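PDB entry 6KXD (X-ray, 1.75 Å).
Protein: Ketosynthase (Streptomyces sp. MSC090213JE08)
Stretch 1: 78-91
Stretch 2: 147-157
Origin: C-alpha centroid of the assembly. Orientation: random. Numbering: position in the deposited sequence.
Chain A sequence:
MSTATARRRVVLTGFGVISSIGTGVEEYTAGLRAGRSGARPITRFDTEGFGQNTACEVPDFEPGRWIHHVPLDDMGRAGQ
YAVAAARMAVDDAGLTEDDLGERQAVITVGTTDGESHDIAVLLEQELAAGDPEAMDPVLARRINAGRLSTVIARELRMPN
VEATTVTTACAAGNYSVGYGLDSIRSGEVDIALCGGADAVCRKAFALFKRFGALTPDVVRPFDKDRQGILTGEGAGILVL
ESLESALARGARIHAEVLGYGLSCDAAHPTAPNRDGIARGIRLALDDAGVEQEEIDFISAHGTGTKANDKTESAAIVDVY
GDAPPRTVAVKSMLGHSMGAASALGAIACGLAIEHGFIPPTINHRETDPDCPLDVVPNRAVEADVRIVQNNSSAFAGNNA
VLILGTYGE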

# COMPACT_ATOMS: atom_id res chain seq x y z
N ALA A 78 -3.19 -14.98 -0.49
CA ALA A 78 -2.18 -14.03 -0.86
C ALA A 78 -1.10 -13.97 0.23
O ALA A 78 0.09 -13.88 -0.07
CB ALA A 78 -2.78 -12.68 -1.10
N GLY A 79 -1.56 -13.97 1.48
CA GLY A 79 -0.67 -13.94 2.66
C GLY A 79 0.21 -15.17 2.68
O GLY A 79 1.39 -15.09 2.90
N GLN A 80 -0.37 -16.32 2.35
CA GLN A 80 0.44 -17.52 2.29
C GLN A 80 1.51 -17.38 1.22
O GLN A 80 2.66 -17.67 1.45
CB GLN A 80 -0.42 -18.78 2.12
CG GLN A 80 -1.37 -18.98 3.28
CD GLN A 80 -2.28 -20.15 3.01
OE1 GLN A 80 -2.02 -20.97 2.14
NE2 GLN A 80 -3.31 -20.25 3.82
N TYR A 81 1.14 -16.86 0.04
CA TYR A 81 2.15 -16.71 -0.95
C TYR A 81 3.26 -15.76 -0.50
O TYR A 81 4.47 -16.00 -0.77
CB TYR A 81 1.56 -16.16 -2.24
CG TYR A 81 0.61 -17.06 -2.98
CD1 TYR A 81 0.59 -18.43 -2.80
CD2 TYR A 81 -0.23 -16.54 -3.95
CE1 TYR A 81 -0.29 -19.23 -3.50
CE2 TYR A 81 -1.09 -17.34 -4.68
CZ TYR A 81 -1.10 -18.70 -4.47
OH TYR A 81 -1.94 -19.54 -5.14
N ALA A 82 2.86 -14.69 0.20
CA ALA A 82 3.80 -13.68 0.59
C ALA A 82 4.84 -14.30 1.54
O ALA A 82 6.07 -14.13 1.37
CB ALA A 82 3.07 -12.57 1.27
N VAL A 83 4.30 -15.04 2.49
CA VAL A 83 5.12 -15.65 3.56
C VAL A 83 6.04 -16.70 2.93
O VAL A 83 7.25 -16.72 3.22
CB VAL A 83 4.23 -16.25 4.67
CG1 VAL A 83 5.05 -17.01 5.70
CG2 VAL A 83 3.41 -15.21 5.41
N ALA A 84 5.49 -17.56 2.05
CA ALA A 84 6.31 -18.56 1.36
C ALA A 84 7.45 -17.90 0.57
O ALA A 84 8.58 -18.31 0.70
CB ALA A 84 5.42 -19.46 0.53
N ALA A 85 7.16 -16.88 -0.26
CA ALA A 85 8.16 -16.23 -1.00
C ALA A 85 9.19 -15.56 -0.08
O ALA A 85 10.38 -15.49 -0.43
CB ALA A 85 7.56 -15.23 -1.96
N ALA A 86 8.73 -15.00 1.04
CA ALA A 86 9.61 -14.36 1.97
C ALA A 86 10.60 -15.40 2.53
O ALA A 86 11.79 -15.12 2.56
CB ALA A 86 8.84 -13.72 3.08
N ARG A 87 10.07 -16.54 2.97
CA ARG A 87 10.90 -17.68 3.46
C ARG A 87 11.95 -17.98 2.38
O ARG A 87 13.12 -17.90 2.63
CB ARG A 87 9.99 -18.86 3.83
CG ARG A 87 10.73 -20.17 4.11
CD ARG A 87 11.45 -20.14 5.43
NE ARG A 87 10.52 -20.13 6.56
CZ ARG A 87 10.91 -19.84 7.80
NH1 ARG A 87 12.19 -19.61 8.03
NH2 ARG A 87 10.03 -19.71 8.77
N MET A 88 11.49 -18.27 1.17
CA MET A 88 12.37 -18.58 0.07
C MET A 88 13.43 -17.50 -0.11
O MET A 88 14.57 -17.79 -0.39
CB MET A 88 11.61 -18.71 -1.24
CG MET A 88 10.79 -19.93 -1.30
SD MET A 88 10.02 -20.00 -2.94
CE MET A 88 8.36 -20.32 -2.38
N ALA A 89 13.01 -16.23 -0.02
CA ALA A 89 13.90 -15.17 -0.31
C ALA A 89 15.00 -15.11 0.75
O ALA A 89 16.14 -14.85 0.40
CB ALA A 89 13.15 -13.87 -0.37
N VAL A 90 14.63 -15.27 2.02
CA VAL A 90 15.64 -15.18 3.06
C VAL A 90 16.53 -16.43 2.99
O VAL A 90 17.75 -16.29 3.09
CB VAL A 90 15.07 -14.90 4.45
CG1 VAL A 90 14.40 -13.53 4.51
CG2 VAL A 90 14.15 -15.98 4.97
N ASP A 91 15.93 -17.58 2.69
CA ASP A 91 16.71 -18.81 2.36
C ASP A 91 17.73 -18.45 1.27
O ASP A 91 18.95 -18.63 1.44
CB ASP A 91 15.78 -19.97 1.99
CG ASP A 91 15.01 -20.53 3.18
OD1 ASP A 91 15.37 -20.17 4.30
OD2 ASP A 91 14.06 -21.30 2.96
N ARG A 147 -2.08 -7.08 6.87
CA ARG A 147 -1.65 -8.38 7.35
C ARG A 147 -0.61 -9.05 6.43
O ARG A 147 0.21 -9.81 6.92
CB ARG A 147 -2.92 -9.19 7.63
CG ARG A 147 -2.63 -10.62 8.02
CD ARG A 147 -3.92 -11.36 8.32
NE ARG A 147 -4.47 -10.85 9.55
CZ ARG A 147 -4.60 -11.52 10.67
NH1 ARG A 147 -4.35 -12.81 10.71
NH2 ARG A 147 -5.06 -10.87 11.73
N LEU A 148 -0.60 -8.78 5.12
CA LEU A 148 0.31 -9.40 4.23
C LEU A 148 1.76 -9.15 4.64
O LEU A 148 2.61 -9.99 4.37
CB LEU A 148 0.14 -8.86 2.82
CG LEU A 148 -1.23 -9.09 2.18
CD1 LEU A 148 -1.22 -8.59 0.75
CD2 LEU A 148 -1.61 -10.56 2.23
N SER A 149 2.03 -7.98 5.23
CA SER A 149 3.35 -7.60 5.66
C SER A 149 3.65 -8.15 7.04
O SER A 149 4.73 -8.68 7.23
CB SER A 149 3.49 -6.06 5.62
OG SER A 149 3.80 -5.73 4.28
N THR A 150 2.70 -8.02 7.94
CA THR A 150 2.90 -8.40 9.34
C THR A 150 3.09 -9.92 9.48
O THR A 150 3.87 -10.36 10.32
CB THR A 150 1.79 -7.91 10.27
OG1 THR A 150 0.52 -8.48 9.92
CG2 THR A 150 1.74 -6.40 10.32
N VAL A 151 2.40 -10.73 8.67
CA VAL A 151 2.56 -12.19 8.83
C VAL A 151 3.97 -12.64 8.48
O VAL A 151 4.39 -13.67 8.98
CB VAL A 151 1.55 -13.02 8.03
CG1 VAL A 151 0.17 -12.94 8.62
CG2 VAL A 151 1.60 -12.65 6.55
N ILE A 152 4.64 -11.97 7.54
CA ILE A 152 6.00 -12.26 7.21
C ILE A 152 6.85 -12.06 8.46
O ILE A 152 7.72 -12.89 8.74
CB ILE A 152 6.55 -11.42 6.07
CG1 ILE A 152 5.82 -11.78 4.77
CG2 ILE A 152 8.06 -11.59 5.98
CD1 ILE A 152 6.09 -10.87 3.65
N ALA A 153 6.61 -10.95 9.16
CA ALA A 153 7.41 -10.66 10.34
C ALA A 153 7.16 -11.78 11.35
O ALA A 153 8.10 -12.25 12.07
CB ALA A 153 7.11 -9.31 10.92
N ARG A 154 5.90 -12.17 11.47
CA ARG A 154 5.50 -13.23 12.39
C ARG A 154 6.24 -14.53 12.05
O ARG A 154 6.80 -15.19 12.93
CB ARG A 154 3.99 -13.45 12.35
CG ARG A 154 3.21 -12.36 13.07
CD ARG A 154 1.74 -12.67 13.12
NE ARG A 154 1.48 -13.91 13.84
CZ ARG A 154 0.33 -14.58 13.74
NH1 ARG A 154 -0.66 -14.07 13.03
NH2 ARG A 154 0.18 -15.74 14.35
N GLU A 155 6.17 -14.93 10.80
CA GLU A 155 6.78 -16.20 10.36
C GLU A 155 8.31 -16.19 10.53
O GLU A 155 8.92 -17.20 10.93
CB GLU A 155 6.40 -16.44 8.91
CG GLU A 155 7.04 -17.67 8.32
CD GLU A 155 6.63 -19.00 8.95
OE1 GLU A 155 5.62 -19.04 9.69
OE2 GLU A 155 7.34 -20.01 8.67
N LEU A 156 8.96 -15.06 10.23
CA LEU A 156 10.40 -15.01 10.28
C LEU A 156 10.91 -14.57 11.66
O LEU A 156 12.14 -14.47 11.84
CB LEU A 156 10.92 -14.12 9.16
CG LEU A 156 10.54 -14.64 7.77
CD1 LEU A 156 11.06 -13.70 6.70
CD2 LEU A 156 11.06 -16.05 7.57
N ARG A 157 9.99 -14.33 12.60
CA ARG A 157 10.28 -13.98 13.98
C ARG A 157 11.07 -12.67 14.05
O ARG A 157 12.08 -12.58 14.73
CB ARG A 157 11.04 -15.14 14.63
CG ARG A 157 10.23 -16.43 14.66
CD ARG A 157 9.03 -16.32 15.57
NE ARG A 157 9.44 -16.04 16.93
CZ ARG A 157 8.63 -15.61 17.89
NH1 ARG A 157 7.33 -15.44 17.65
NH2 ARG A 157 9.13 -15.31 19.08

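Helices pack side by side by fitting larger side chains against small residues or exposed backbone, as in this pair from a ketosynthase. The helix of 78-91 and that of 147-156 run in broadly the same direction, their axes 44° apart and 8.8 Å from each other at closest approach. The backbones are nearest at the start of the contact, where Gly-79 CA lies 4.9 Å from Leu-148 CA; Val-83 CA and Ile-152 CA are 5.1 Å apart, and by Arg-87 CA and Leu-156 CA the gap has opened to 7.3 Å.

Apolar packing supplies most of the contact, which buries 546 Å² counting both sides. At the narrow end, Leu-148 lays its CD2 methyl 3.5 Å from Gly-79 N, directly against the backbone of Gly-79; a CB there would point sideways and lie 3.7 Å from the same Leu-148 CD2, so the geometry does not demand glycine. The same methyl reaches to 4.1 Å from Ala-78 CB. One and two turns further on, Ala-82 and Ala-86 point toward the partner helix. Their short side chains leave room for Ile-152, whose CD1 lies 4.2 Å from Ala-82 CB and whose CG2 lies 3.7 Å from Ala-86 CB. Val-83, in the t rotamer, spreads its two methyls over successive turns of the other helix: CG2 meets Val-151 CG2 at a tight 3.3 Å, while CG1 rests 3.4 Å from Glu-155 CG, the aliphatic part of an acidic side chain. Where the helices diverge, Leu-156, whose CA-to-CB bond points sideways but whose end comes nearer, fills the space, its CD1 lying 4.2 Å from Ala-86 CB and 4.0 Å from Val-90 CG1.

The polar part of the contact is concentrated in a single salt bridge at this wider end. Arg-87 NH2 donates a hydrogen bond to Glu-155 OE2 at 2.7 Å, with a nearly straight N-H...O angle of 166°. The Arg-87 CA-to-CB bond points sideways, but chi2 and chi3, both p, bend the chain so that its end comes nearer the partner; Glu-155 starts toward Arg-87's helix and takes t then p. The carboxylate oxygen sits at the guanidinium edge, near its plane, while Leu-156 CD2 covers one face, 3.8 Å from Arg-87 NH1. Both charged residues are buried, so pairing opposite charges offsets the cost of removing them from water, and further hydrogen bonds elsewhere in the structure help satisfy their polar atoms.

Close packing has one unpaid polar cost: Leu-148 O, 4.1 Å from Ala-82 CB, is buried by the contact without any hydrogen-bonding partner in the model.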